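Side-chain contacts in flagellar motor switch protein fliG (Thermotoga maritima, PDB 3AJC), which is thought to form part of the switch complex at the base of the flagellar basal body, which links chemotaxis signalling to the direction of motor rotation: residues F19-H24 and G45-E50; L62-V67 and G90-A95; R148-R153 and Q202-I207. All blocks are in the same frame, centred on the assembly; numbering follows the deposited sequence.

Interaction 1: residues F19-H24 and G45-E50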
loop_
_atom_site.group_PDB
_atom_site.type_symbol
_atom_site.label_atom_id
_atom_site.label_comp_id
_atom_site.label_asym_id
_atom_site.label_seq_id
_atom_site.Cartn_x
_atom_site.Cartn_y
_atom_site.Cartn_z
ATOM N N PHE A 19 19.212 -15.058 11.656
ATOM C CA PHE A 19 18.280 -15.906 12.388
ATOM C C PHE A 19 17.022 -16.250 11.601
ATOM O O PHE A 19 16.585 -17.400 11.604
ATOM C CB PHE A 19 17.877 -15.233 13.702
ATOM C CG PHE A 19 19.042 -14.845 14.570
ATOM C CD1 PHE A 19 19.396 -13.508 14.723
ATOM C CD2 PHE A 19 19.794 -15.814 15.224
ATOM C CE1 PHE A 19 20.481 -13.138 15.518
ATOM C CE2 PHE A 19 20.881 -15.454 16.023
ATOM C CZ PHE A 19 21.224 -14.112 16.166
ATOM N N LEU A 20 16.441 -15.256 10.933
ATOM C CA LEU A 20 15.220 -15.474 10.159
ATOM C C LEU A 20 15.413 -16.471 9.020
ATOM O O LEU A 20 14.515 -17.255 8.725
ATOM C CB LEU A 20 14.688 -14.143 9.605
ATOM C CG LEU A 20 14.159 -13.112 10.614
ATOM C CD1 LEU A 20 13.728 -11.849 9.886
ATOM C CD2 LEU A 20 12.980 -13.691 11.384
ATOM N N GLN A 21 16.586 -16.447 8.391
ATOM C CA GLN A 21 16.893 -17.354 7.280
ATOM C C GLN A 21 16.530 -18.813 7.518
ATOM O O GLN A 21 16.006 -19.481 6.627
ATOM C CB GLN A 21 18.382 -17.322 6.944
ATOM C CG GLN A 21 18.880 -16.099 6.220
ATOM C CD GLN A 21 20.325 -16.271 5.805
ATOM O OE1 GLN A 21 21.153 -16.721 6.598
ATOM N NE2 GLN A 21 20.638 -15.913 4.564
ATOM N N SER A 22 16.837 -19.313 8.711
ATOM C CA SER A 22 16.575 -20.708 9.032
ATOM C C SER A 22 15.256 -20.979 9.744
ATOM O O SER A 22 15.028 -22.084 10.235
ATOM C CB SER A 22 17.742 -21.276 9.844
ATOM O OG SER A 22 18.123 -20.390 10.883
ATOM N N GLU A 23 14.387 -19.974 9.800
ATOM C CA GLU A 23 13.086 -20.145 10.431
ATOM C C GLU A 23 12.120 -20.609 9.351
ATOM O O GLU A 23 12.436 -20.566 8.166
ATOM C CB GLU A 23 12.588 -18.822 11.025
ATOM C CG GLU A 23 13.376 -18.321 12.226
ATOM C CD GLU A 23 13.139 -19.152 13.474
ATOM O OE1 GLU A 23 13.776 -18.855 14.510
ATOM O OE2 GLU A 23 12.316 -20.097 13.422
ATOM N N HIS A 24 10.942 -21.060 9.757
ATOM C CA HIS A 24 9.957 -21.496 8.783
ATOM C C HIS A 24 9.395 -20.246 8.088
ATOM O O HIS A 24 9.155 -19.228 8.731
ATOM C CB HIS A 24 8.828 -22.259 9.481
ATOM C CG HIS A 24 7.798 -22.805 8.536
ATOM N ND1 HIS A 24 8.021 -23.938 7.777
ATOM C CD2 HIS A 24 6.585 -22.342 8.192
ATOM C CE1 HIS A 24 6.971 -24.139 6.998
ATOM N NE2 HIS A 24 6.085 -23.193 7.222
ATOM N N GLY A 45 14.237 -8.432 1.187
ATOM C CA GLY A 45 15.152 -8.413 0.061
ATOM C C GLY A 45 16.514 -8.996 0.377
ATOM O O GLY A 45 17.263 -9.338 -0.535
ATOM N N ALA A 46 16.841 -9.109 1.662
ATOM C CA ALA A 46 18.129 -9.649 2.067
ATOM C C ALA A 46 18.033 -11.131 2.385
ATOM O O ALA A 46 19.042 -11.767 2.692
ATOM C CB ALA A 46 18.665 -8.892 3.270
ATOM N N LEU A 47 16.821 -11.682 2.320
ATOM C CA LEU A 47 16.626 -13.103 2.585
ATOM C C LEU A 47 17.007 -13.938 1.365
ATOM O O LEU A 47 17.048 -13.439 0.237
ATOM C CB LEU A 47 15.168 -13.399 2.939
ATOM C CG LEU A 47 14.671 -12.974 4.321
ATOM C CD1 LEU A 47 13.194 -13.333 4.454
ATOM C CD2 LEU A 47 15.487 -13.661 5.399
ATOM N N PRO A 48 17.294 -15.228 1.576
ATOM C CA PRO A 48 17.660 -16.092 0.449
ATOM C C PRO A 48 16.556 -16.046 -0.607
ATOM O O PRO A 48 15.371 -16.191 -0.294
ATOM C CB PRO A 48 17.779 -17.474 1.094
ATOM C CG PRO A 48 18.243 -17.157 2.490
ATOM C CD PRO A 48 17.365 -15.962 2.853
ATOM N N GLU A 49 16.951 -15.831 -1.851
ATOM C CA GLU A 49 16.022 -15.766 -2.968
ATOM C C GLU A 49 14.871 -16.781 -2.881
ATOM O O GLU A 49 13.710 -16.431 -3.115
ATOM C CB GLU A 49 16.822 -15.946 -4.267
ATOM C CG GLU A 49 16.349 -17.050 -5.200
ATOM C CD GLU A 49 15.298 -16.565 -6.173
ATOM O OE1 GLU A 49 14.184 -16.215 -5.724
ATOM O OE2 GLU A 49 15.594 -16.525 -7.390
ATOM N N GLU A 50 15.184 -18.023 -2.526
ATOM C CA GLU A 50 14.162 -19.073 -2.438
ATOM C C GLU A 50 13.056 -18.872 -1.400
ATOM O O GLU A 50 12.034 -19.560 -1.441
ATOM C CB GLU A 50 14.815 -20.445 -2.206
ATOM C CG GLU A 50 16.043 -20.425 -1.317
ATOM C CD GLU A 50 17.331 -20.340 -2.125
ATOM O OE1 GLU A 50 17.623 -21.304 -2.870
ATOM O OE2 GLU A 50 18.044 -19.317 -2.022
#

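Interaction 2: residues L62-V67 and G90-A95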
loop_
_atom_site.group_PDB
_atom_site.type_symbol
_atom_site.label_atom_id
_atom_site.label_comp_id
_atom_site.label_asym_id
_atom_site.label_seq_id
_atom_site.Cartn_x
_atom_site.Cartn_y
_atom_site.Cartn_z
ATOM N N LEU A 62 -1.695 -14.104 5.517
ATOM C CA LEU A 62 -1.395 -14.393 6.911
ATOM C C LEU A 62 -2.407 -15.174 7.753
ATOM O O LEU A 62 -2.051 -16.173 8.366
ATOM C CB LEU A 62 -1.024 -13.107 7.650
ATOM C CG LEU A 62 -0.305 -13.391 8.972
ATOM C CD1 LEU A 62 1.040 -14.043 8.695
ATOM C CD2 LEU A 62 -0.113 -12.092 9.735
ATOM N N GLU A 63 -3.646 -14.716 7.839
ATOM C CA GLU A 63 -4.618 -15.438 8.653
ATOM C C GLU A 63 -5.788 -15.895 7.804
ATOM O O GLU A 63 -6.868 -16.203 8.309
ATOM C CB GLU A 63 -5.090 -14.550 9.805
ATOM C CG GLU A 63 -4.023 -14.344 10.867
ATOM C CD GLU A 63 -4.131 -13.000 11.561
ATOM O OE1 GLU A 63 -3.331 -12.754 12.488
ATOM O OE2 GLU A 63 -5.001 -12.189 11.173
ATOM N N ARG A 64 -5.535 -15.946 6.501
ATOM C CA ARG A 64 -6.518 -16.353 5.509
ATOM C C ARG A 64 -6.032 -17.622 4.817
ATOM O O ARG A 64 -6.548 -17.985 3.762
ATOM C CB ARG A 64 -6.671 -15.266 4.441
ATOM C CG ARG A 64 -7.176 -13.901 4.904
ATOM C CD ARG A 64 -7.167 -12.940 3.713
ATOM N NE ARG A 64 -7.472 -13.666 2.483
ATOM C CZ ARG A 64 -7.350 -13.172 1.256
ATOM N NH1 ARG A 64 -6.928 -11.929 1.073
ATOM N NH2 ARG A 64 -7.631 -13.934 0.206
ATOM N N THR A 65 -5.046 -18.292 5.407
ATOM C CA THR A 65 -4.468 -19.496 4.808
ATOM C C THR A 65 -5.423 -20.642 4.504
ATOM O O THR A 65 -5.229 -21.371 3.530
ATOM C CB THR A 65 -3.317 -20.040 5.666
ATOM O OG1 THR A 65 -3.830 -20.604 6.878
ATOM C CG2 THR A 65 -2.368 -18.917 6.000
ATOM N N SER A 66 -6.443 -20.814 5.338
ATOM C CA SER A 66 -7.415 -21.873 5.112
ATOM C C SER A 66 -8.748 -21.497 5.744
ATOM O O SER A 66 -8.837 -20.542 6.523
ATOM C CB SER A 66 -6.920 -23.189 5.712
ATOM O OG SER A 66 -6.831 -23.096 7.123
ATOM N N VAL A 67 -9.783 -22.248 5.398
ATOM C CA VAL A 67 -11.105 -22.006 5.947
ATOM C C VAL A 67 -11.027 -22.153 7.465
ATOM O O VAL A 67 -11.661 -21.403 8.217
ATOM C CB VAL A 67 -12.112 -23.023 5.397
ATOM C CG1 VAL A 67 -13.474 -22.802 6.033
ATOM C CG2 VAL A 67 -12.187 -22.901 3.880
ATOM N N GLY A 90 -0.878 -8.321 9.138
ATOM C CA GLY A 90 -0.681 -9.107 7.931
ATOM C C GLY A 90 -1.686 -8.641 6.896
ATOM O O GLY A 90 -2.276 -7.572 7.050
ATOM N N GLY A 91 -1.887 -9.419 5.838
ATOM C CA GLY A 91 -2.855 -9.025 4.828
ATOM C C GLY A 91 -2.302 -8.441 3.537
ATOM O O GLY A 91 -1.091 -8.282 3.364
ATOM N N ILE A 92 -3.216 -8.110 2.629
ATOM C CA ILE A 92 -2.871 -7.548 1.327
ATOM C C ILE A 92 -2.194 -6.181 1.403
ATOM O O ILE A 92 -1.252 -5.920 0.662
ATOM C CB ILE A 92 -4.126 -7.426 0.425
ATOM C CG1 ILE A 92 -4.805 -8.793 0.296
ATOM C CG2 ILE A 92 -3.740 -6.891 -0.950
ATOM C CD1 ILE A 92 -3.900 -9.887 -0.240
ATOM N N ASP A 93 -2.675 -5.309 2.280
ATOM C CA ASP A 93 -2.084 -3.979 2.421
ATOM C C ASP A 93 -0.624 -4.046 2.891
ATOM O O ASP A 93 0.246 -3.356 2.365
ATOM C CB ASP A 93 -2.917 -3.139 3.388
ATOM C CG ASP A 93 -3.887 -2.219 2.666
ATOM O OD1 ASP A 93 -3.431 -1.190 2.115
ATOM O OD2 ASP A 93 -5.099 -2.530 2.636
ATOM N N THR A 94 -0.365 -4.876 3.889
ATOM C CA THR A 94 0.985 -5.047 4.400
ATOM C C THR A 94 1.903 -5.488 3.255
ATOM O O THR A 94 2.940 -4.871 3.000
ATOM C CB THR A 94 1.008 -6.113 5.501
ATOM O OG1 THR A 94 0.089 -5.733 6.528
ATOM C CG2 THR A 94 2.407 -6.255 6.100
ATOM N N ALA A 95 1.502 -6.553 2.567
ATOM C CA ALA A 95 2.264 -7.095 1.450
ATOM C C ALA A 95 2.563 -6.037 0.385
ATOM O O ALA A 95 3.708 -5.893 -0.050
ATOM C CB ALA A 95 1.514 -8.264 0.832
#

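Interaction 3: residues R148-R153 and Q202-I207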
loop_
_atom_site.group_PDB
_atom_site.type_symbol
_atom_site.label_atom_id
_atom_site.label_comp_id
_atom_site.label_asym_id
_atom_site.label_seq_id
_atom_site.Cartn_x
_atom_site.Cartn_y
_atom_site.Cartn_z
ATOM N N ARG A 148 -14.547 13.952 -9.739
ATOM C CA ARG A 148 -15.950 14.153 -9.404
ATOM C C ARG A 148 -16.324 13.490 -8.083
ATOM O O ARG A 148 -17.383 13.773 -7.521
ATOM C CB ARG A 148 -16.842 13.615 -10.527
ATOM C CG ARG A 148 -16.837 14.494 -11.775
ATOM C CD ARG A 148 -17.635 13.870 -12.914
ATOM N NE ARG A 148 -17.126 12.549 -13.262
ATOM C CZ ARG A 148 -17.437 11.900 -14.379
ATOM N NH1 ARG A 148 -18.260 12.459 -15.259
ATOM N NH2 ARG A 148 -16.928 10.695 -14.620
ATOM N N GLU A 149 -15.445 12.621 -7.582
ATOM C CA GLU A 149 -15.695 11.902 -6.335
ATOM C C GLU A 149 -14.911 12.458 -5.150
ATOM O O GLU A 149 -14.950 11.888 -4.059
ATOM C CB GLU A 149 -15.323 10.435 -6.518
ATOM C CG GLU A 149 -15.878 9.821 -7.794
ATOM C CD GLU A 149 -17.278 9.270 -7.620
ATOM O OE1 GLU A 149 -17.964 9.054 -8.644
ATOM O OE2 GLU A 149 -17.686 9.038 -6.459
ATOM N N VAL A 150 -14.213 13.572 -5.353
ATOM C CA VAL A 150 -13.394 14.153 -4.296
ATOM C C VAL A 150 -13.824 15.542 -3.834
ATOM O O VAL A 150 -13.912 16.462 -4.641
ATOM C CB VAL A 150 -11.916 14.239 -4.756
ATOM C CG1 VAL A 150 -11.023 14.715 -3.587
ATOM C CG2 VAL A 150 -11.464 12.872 -5.300
ATOM N N ASP A 151 -14.065 15.703 -2.537
ATOM C CA ASP A 151 -14.465 17.008 -2.015
ATOM C C ASP A 151 -13.274 17.961 -2.009
ATOM O O ASP A 151 -12.113 17.547 -1.912
ATOM C CB ASP A 151 -15.053 16.891 -0.603
ATOM C CG ASP A 151 -14.041 16.398 0.414
ATOM O OD1 ASP A 151 -13.442 17.224 1.133
ATOM O OD2 ASP A 151 -13.840 15.169 0.490
ATOM N N THR A 152 -13.584 19.245 -2.125
ATOM C CA THR A 152 -12.576 20.286 -2.167
ATOM C C THR A 152 -11.499 20.199 -1.100
ATOM O O THR A 152 -10.311 20.269 -1.417
ATOM C CB THR A 152 -13.233 21.677 -2.070
ATOM O OG1 THR A 152 -14.150 21.835 -3.154
ATOM C CG2 THR A 152 -12.177 22.787 -2.117
ATOM N N ARG A 153 -11.898 20.055 0.160
ATOM C CA ARG A 153 -10.907 20.025 1.224
ATOM C C ARG A 153 -9.955 18.836 1.174
ATOM O O ARG A 153 -8.766 18.977 1.450
ATOM C CB ARG A 153 -11.577 20.086 2.593
ATOM C CG ARG A 153 -10.575 20.283 3.726
ATOM C CD ARG A 153 -11.240 20.880 4.955
ATOM N NE ARG A 153 -10.257 21.473 5.861
ATOM C CZ ARG A 153 -9.477 20.774 6.677
ATOM N NH1 ARG A 153 -9.563 19.449 6.717
ATOM N NH2 ARG A 153 -8.597 21.404 7.441
ATOM N N GLN A 202 -4.986 8.936 1.066
ATOM C CA GLN A 202 -5.490 7.573 1.202
ATOM C C GLN A 202 -6.948 7.496 0.722
ATOM O O GLN A 202 -7.356 6.531 0.071
ATOM C CB GLN A 202 -5.426 7.139 2.664
ATOM C CG GLN A 202 -5.955 5.753 2.880
ATOM C CD GLN A 202 -4.930 4.694 2.527
ATOM O OE1 GLN A 202 -4.214 4.801 1.523
ATOM N NE2 GLN A 202 -4.852 3.655 3.358
ATOM N N LYS A 203 -7.724 8.522 1.068
ATOM C CA LYS A 203 -9.133 8.611 0.691
ATOM C C LYS A 203 -9.301 8.641 -0.825
ATOM O O LYS A 203 -10.200 8.010 -1.377
ATOM C CB LYS A 203 -9.732 9.884 1.284
ATOM C CG LYS A 203 -10.871 9.667 2.251
ATOM C CD LYS A 203 -10.932 10.815 3.246
ATOM C CE LYS A 203 -12.171 10.739 4.118
ATOM N NZ LYS A 203 -12.131 11.771 5.200
ATOM N N ILE A 204 -8.442 9.402 -1.495
ATOM C CA ILE A 204 -8.509 9.505 -2.943
ATOM C C ILE A 204 -8.103 8.171 -3.564
ATOM O O ILE A 204 -8.697 7.724 -4.546
ATOM C CB ILE A 204 -7.583 10.614 -3.460
ATOM C CG1 ILE A 204 -8.057 11.974 -2.912
ATOM C CG2 ILE A 204 -7.542 10.584 -4.988
ATOM C CD1 ILE A 204 -7.300 13.203 -3.477
ATOM N N ILE A 205 -7.092 7.537 -2.976
ATOM C CA ILE A 205 -6.613 6.251 -3.453
ATOM C C ILE A 205 -7.721 5.214 -3.353
ATOM O O ILE A 205 -7.895 4.398 -4.254
ATOM C CB ILE A 205 -5.395 5.774 -2.634
ATOM C CG1 ILE A 205 -4.176 6.632 -2.983
ATOM C CG2 ILE A 205 -5.117 4.288 -2.915
ATOM C CD1 ILE A 205 -2.963 6.359 -2.133
ATOM N N ASN A 206 -8.465 5.241 -2.250
ATOM C CA ASN A 206 -9.563 4.298 -2.077
ATOM C C ASN A 206 -10.607 4.517 -3.172
ATOM O O ASN A 206 -11.170 3.559 -3.699
ATOM C CB ASN A 206 -10.191 4.449 -0.686
ATOM C CG ASN A 206 -9.242 4.039 0.424
ATOM O OD1 ASN A 206 -8.391 3.178 0.235
ATOM N ND2 ASN A 206 -9.392 4.650 1.593
ATOM N N ILE A 207 -10.848 5.779 -3.519
ATOM C CA ILE A 207 -11.798 6.109 -4.579
ATOM C C ILE A 207 -11.328 5.446 -5.880
ATOM O O ILE A 207 -12.116 4.862 -6.614
ATOM C CB ILE A 207 -11.893 7.648 -4.802
ATOM C CG1 ILE A 207 -12.599 8.307 -3.614
ATOM C CG2 ILE A 207 -12.618 7.954 -6.109
ATOM C CD1 ILE A 207 -12.691 9.811 -3.735
#

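Interaction 1: residues F19-H24 and G45-E50
Gln-21 and Pro-48 form the outer part of this contact, the glutamine side chain running obliquely across the proline ring. Its amide nitrogen NE2 comes nearest, 3.4 Å from Pro-48 CG, and its aliphatic part follows: Gln-21 CG lies 3.7 Å from Pro-48 CD. Both approaches fall on the CG-CD edge of the pyrrolidine, so the glutamine meets carbon only, and nothing polar on the proline answers the amide. Gln-21 sets CG beside its backbone N, opposite the carbonyl carbon (chi1 -74°), and continues extended (chi2 -173°), which brings NE2 up to the CG-CD edge of the ring although the bond leaving the backbone does not head for it.

Deeper in, Leu-47 is buried, and its CD2 methyl is the point of meeting. It lies 4.2 Å from Gln-21 N and 4.3 Å from Gln-21 CG, while Leu-20 CB is at a similar 4.3 Å from the same methyl. This one methyl touches backbone and side-chain atoms of the last turn of helix 14-21, loosely. No hydrogen bond crosses the contact, so the two segments are held by van der Waals packing, with apolar contact inside and the Gln-21 amide against the proline carbons outside.

The contact joins the C-terminal end of helix 14-21 to the turn between helices 37-46 and 49-60 in the FliG middle domain. Leu-47 also packs on Val-17 of helix 14-21 and on Ile-28 of helix 25-33, which His-24 precedes at the N-cap position and which carries Pro-25 and Gln-26 of the EHPQR motif, important for interaction with FliM.

Interaction 2: residues L62-V67 and G90-A95
Leu-62 lays its CD2 methyl on the backbone of Gly-90, 3.5 Å from Gly-90 CA and 3.9 Å from Gly-90 N. The leucine CG stands opposite the backbone N (chi1 -163°), which brings this branch over the glycine, while Leu-62 CB stays 4.2 Å from Gly-91 N. A CB on Gly-90 would clash with Leu-62 CD2, and at a phi of 89° also with the preceding carbonyl oxygen, so the close approach depends on a residue without a side chain.

Farther along, Arg-64 and Ile-92 meet at about a right angle. The arginine is bent at chi3 (34°), and its NH1 reaches Ile-92 CG1 and CD1, each at 3.9 Å. The isoleucine carbons lie at the edge of the guanidinium, near its plane. NH1 also has a long, weak ion pair with Glu-124.

The contact sets the loop between helices 49-60 and 67-79 against the start of helix 92-100, where Gly-91 is the N-cap and is backbone-bonded to Ile-59 of helix 49-60. The Leu-62 side chain, about 6 Å from that of Arg-58 of the EHPQR motif, also packs on Gln-26, Val-30 and Ser-33 of helix 25-33, whereas Ile-92 leans on helix 119-128.

Interaction 3: residues R148-R153 and Q202-I207
Ile-207, which packs on Glu-149 and Val-150, stands on a helical turn fastened by ordinary backbone bonds, the shortest from Asn-206 N to Gln-202 O at 2.9 Å. No hydrogen bond passes between the two segments; the meeting itself is made mostly by aliphatic groups.

The two methyls of Ile-207 have different partners. CD1 lies 3.7 Å from Val-150 CG2 and comes close to the carbonyl oxygen of Glu-149, at 3.1 Å. CG2 turns to the side chain of Glu-149, 3.7 Å from Glu-149 CB. The extended isoleucine (chi1 -70°, chi2 178°) carries CD1 forward into the corner between the two residues of the loop. Val-150 uses both of its branches: CG2 obliquely against Ile-207, and CG1 crossing Ile-204 at about a right angle, 4.0 Å from Ile-204 CD1. Replacing Ile-207 by an alanine removes both methyls and would probably leave Val-150 CG2 and Glu-149 CB without their apolar partner, opening a gap beside the loop.

Glu-149 lends its methylene carbons to the packing, while its OE2 forms a long, weak ion pair with Arg-210. Asp-151 caps helix 152-159 through Asp-154 N, and Val-150 and Ile-204 both touch Leu-155 of that helix. With mostly carbon meeting carbon, one close methyl-to-carbonyl approach, and polar groups at the margin making a cap and a weak ion pair, the hold of the loop on helix 194-213 within the FliG C-terminal domain rests on van der Waals contact between partly buried aliphatic groups.

In the fold
The three contacts follow one another along an all-helical chain, each closing before the next opens. Interactions 1 and 2, with centres about 19 Å apart, both touch helix 25-33 and are linked by helix 49-60, which begins in interaction 1 and ends just before the loop of interaction 2. Interaction 3, in the C-terminal domain, is centred about 39 Å from the centre of interaction 1, on the opposite side of the chain's centre. Interaction 2 lies between; its centre is about 27 Å from that of interaction 3, with nearest atoms about 5 Å apart and no touch. The first two neighbour the middle-domain motif important for interaction with FliM, whereas the third joins the loop before helix 152-159 to helix 194-213, away from it.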